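Local coordinates for glycogen synthase (Cyanobacterium sp. CLg1, PDB 6GNF), which belongs to the starch and bacterial glycogen synthase family of two-domain glycosyltransferases and holds ADP and a glycan in its pockets, at residues V383-G388 with K407-F412. Sequence-based numbering, arbitrary orientation.
Sequences VILGIG and KGVARF. With ADP (adenosine-5'-diphosphate), chain F.
The Phe412 ring stacks parallel on one face of the adenine of ADP, slightly offset, with ADP C2 over the ring centre 3.8 Å above its plane; CG anti to the backbone N (chi1 -165°) swings the ring onto the base. Leu385 CG and CD2 press on the opposite face near its N1 rim, CD2 3.7 Å from ADP N1. At the amino edge ADP N6 donates a nearly straight bond to Arg411 O (3.0 Å, 164°), while Leu385 CD1 touches that oxygen. The Arg411 guanidinium takes Val409 CG1 on one face, offset toward its rim, and its NH2 forms a salt bridge with Asp413. These groups sit where two neighbouring parallel strands of the C-terminal Rossmann-like domain end, 381-385 and the outermost 406-409, joined through helix 390-402 as a beta-alpha-beta crossover. Lys407 O accepts from Ile384 N (2.9 Å), and Ile384 O from Val409 N. The longer Gly386 N to Val409 O bond (3.3 Å) carries the pairing one residue past the end of strand 381-385. Leu385 CD1 packs on Val409 CG1 (3.8 Å), on the side lined by Leu416 of helix 414-423. Beyond Gly386, Ile387 lays CG2 alongside the Arg411 backbone, 3.5 Å from Arg411 C.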
loop_
_atom_site.group_PDB
_atom_site.type_symbol
_atom_site.label_atom_id
_atom_site.label_comp_id
_atom_site.label_asym_id
_atom_site.label_seq_id
_atom_site.Cartn_x
_atom_site.Cartn_y
_atom_site.Cartn_z
ATOM N N VAL A 383 -6.455 5.724 -21.018
ATOM C CA VAL A 383 -5.661 6.749 -20.362
ATOM C C VAL A 383 -4.832 6.075 -19.282
ATOM O O VAL A 383 -5.357 5.267 -18.517
ATOM C CB VAL A 383 -6.554 7.840 -19.749
ATOM C CG1 VAL A 383 -5.710 8.880 -19.034
ATOM C CG2 VAL A 383 -7.394 8.493 -20.838
ATOM N N ILE A 384 -3.536 6.389 -19.246
ATOM C CA ILE A 384 -2.595 5.730 -18.339
ATOM C C ILE A 384 -1.789 6.755 -17.545
ATOM O O ILE A 384 -1.096 7.587 -18.121
ATOM C CB ILE A 384 -1.609 4.837 -19.118
ATOM C CG1 ILE A 384 -2.331 3.994 -20.167
ATOM C CG2 ILE A 384 -0.849 3.933 -18.161
ATOM C CD1 ILE A 384 -1.398 3.351 -21.168
ATOM N N LEU A 385 -1.884 6.685 -16.223
ATOM C CA LEU A 385 -1.199 7.622 -15.340
ATOM C C LEU A 385 -0.323 6.863 -14.344
ATOM O O LEU A 385 -0.824 6.044 -13.584
ATOM C CB LEU A 385 -2.228 8.478 -14.592
ATOM C CG LEU A 385 -1.703 9.447 -13.523
ATOM C CD1 LEU A 385 -0.849 10.540 -14.156
ATOM C CD2 LEU A 385 -2.853 10.052 -12.729
ATOM N N GLY A 386 0.974 7.170 -14.326
ATOM C CA GLY A 386 1.913 6.500 -13.423
ATOM C C GLY A 386 3.352 6.987 -13.491
ATOM O O GLY A 386 3.754 7.630 -14.455
ATOM N N ILE A 387 4.121 6.669 -12.453
ATOM C CA ILE A 387 5.567 6.916 -12.421
ATOM C C ILE A 387 6.343 5.679 -11.942
ATOM O O ILE A 387 5.824 4.869 -11.173
ATOM C CB ILE A 387 5.925 8.118 -11.515
ATOM C CG1 ILE A 387 5.328 7.957 -10.113
ATOM C CG2 ILE A 387 5.436 9.405 -12.148
ATOM C CD1 ILE A 387 5.995 8.819 -9.065
ATOM N N GLY A 388 7.597 5.567 -12.373
ATOM C CA GLY A 388 8.461 4.451 -11.971
ATOM C C GLY A 388 9.751 4.396 -12.768
ATOM O O GLY A 388 10.652 5.210 -12.557
ATOM N N LYS A 407 -3.451 7.731 -24.314
ATOM C CA LYS A 407 -2.688 8.834 -23.768
ATOM C C LYS A 407 -1.985 8.398 -22.496
ATOM O O LYS A 407 -2.606 7.819 -21.608
ATOM C CB LYS A 407 -3.618 10.012 -23.482
ATOM C CG LYS A 407 -2.968 11.164 -22.736
ATOM C CD LYS A 407 -1.955 11.901 -23.593
ATOM C CE LYS A 407 -1.276 12.982 -22.772
ATOM N NZ LYS A 407 -0.493 13.899 -23.638
ATOM N N GLY A 408 -0.690 8.691 -22.416
ATOM C CA GLY A 408 0.116 8.355 -21.250
ATOM C C GLY A 408 0.645 9.608 -20.590
ATOM O O GLY A 408 0.991 10.572 -21.266
ATOM N N VAL A 409 0.698 9.594 -19.263
ATOM C CA VAL A 409 1.184 10.728 -18.492
ATOM C C VAL A 409 2.090 10.222 -17.380
ATOM O O VAL A 409 1.633 9.548 -16.453
ATOM C CB VAL A 409 0.013 11.527 -17.888
ATOM C CG1 VAL A 409 0.515 12.650 -16.991
ATOM C CG2 VAL A 409 -0.867 12.088 -18.999
ATOM N N ALA A 410 3.369 10.570 -17.457
ATOM C CA ALA A 410 4.347 10.110 -16.479
ATOM C C ALA A 410 4.536 11.145 -15.382
ATOM O O ALA A 410 5.571 11.789 -15.296
ATOM C CB ALA A 410 5.670 9.802 -17.158
ATOM N N ARG A 411 3.542 11.268 -14.514
ATOM C CA ARG A 411 3.604 12.196 -13.390
ATOM C C ARG A 411 2.813 11.654 -12.224
ATOM O O ARG A 411 1.999 10.742 -12.383
ATOM C CB ARG A 411 3.047 13.568 -13.786
ATOM C CG ARG A 411 4.110 14.580 -14.180
ATOM C CD ARG A 411 3.539 15.980 -14.352
ATOM N NE ARG A 411 2.799 16.116 -15.609
ATOM C CZ ARG A 411 1.478 16.000 -15.749
ATOM N NH1 ARG A 411 0.923 16.137 -16.950
ATOM N NH2 ARG A 411 0.704 15.748 -14.704
ATOM N N PHE A 412 3.100 12.168 -11.037
ATOM C CA PHE A 412 2.181 12.018 -9.929
ATOM C C PHE A 412 1.292 13.252 -9.957
ATOM O O PHE A 412 1.761 14.368 -9.747
ATOM C CB PHE A 412 2.895 11.904 -8.601
ATOM C CG PHE A 412 2.013 11.408 -7.504
ATOM C CD1 PHE A 412 1.146 12.275 -6.850
ATOM C CD2 PHE A 412 2.026 10.067 -7.138
ATOM C CE1 PHE A 412 0.324 11.817 -5.831
ATOM C CE2 PHE A 412 1.210 9.602 -6.116
ATOM C CZ PHE A 412 0.358 10.480 -5.465
HETATM P PB ADP F . -0.188 0.394 -4.248
HETATM O O1B ADP F . 0.147 -1.055 -4.488
HETATM O O2B ADP F . -0.454 0.716 -2.803
HETATM O O3B ADP F . 0.724 1.351 -4.969
HETATM P PA ADP F . -3.032 0.868 -4.275
HETATM O O1A ADP F . -3.223 0.052 -3.003
HETATM O O2A ADP F . -4.079 0.846 -5.380
HETATM O O3A ADP F . -1.617 0.531 -4.988
HETATM O "O5'" ADP F . -2.798 2.413 -3.861
HETATM C "C5'" ADP F . -2.135 3.332 -4.735
HETATM C "C4'" ADP F . -2.751 4.709 -4.518
HETATM O "O4'" ADP F . -1.973 5.749 -5.115
HETATM C "C3'" ADP F . -4.124 4.782 -5.152
HETATM O "O3'" ADP F . -4.993 5.451 -4.233
HETATM C "C2'" ADP F . -3.916 5.561 -6.431
HETATM O "O2'" ADP F . -5.077 6.346 -6.685
HETATM C "C1'" ADP F . -2.694 6.418 -6.151
HETATM N N9 ADP F . -1.751 6.625 -7.285
HETATM C C8 ADP F . -0.893 5.718 -7.799
HETATM N N7 ADP F . -0.152 6.256 -8.807
HETATM C C5 ADP F . -0.529 7.540 -8.938
HETATM C C6 ADP F . -0.164 8.685 -9.798
HETATM N N6 ADP F . 0.780 8.569 -10.752
HETATM N N1 ADP F . -0.807 9.857 -9.607
HETATM C C2 ADP F . -1.757 10.010 -8.670
HETATM N N3 ADP F . -2.134 9.009 -7.853
HETATM C C4 ADP F . -1.572 7.779 -7.930
#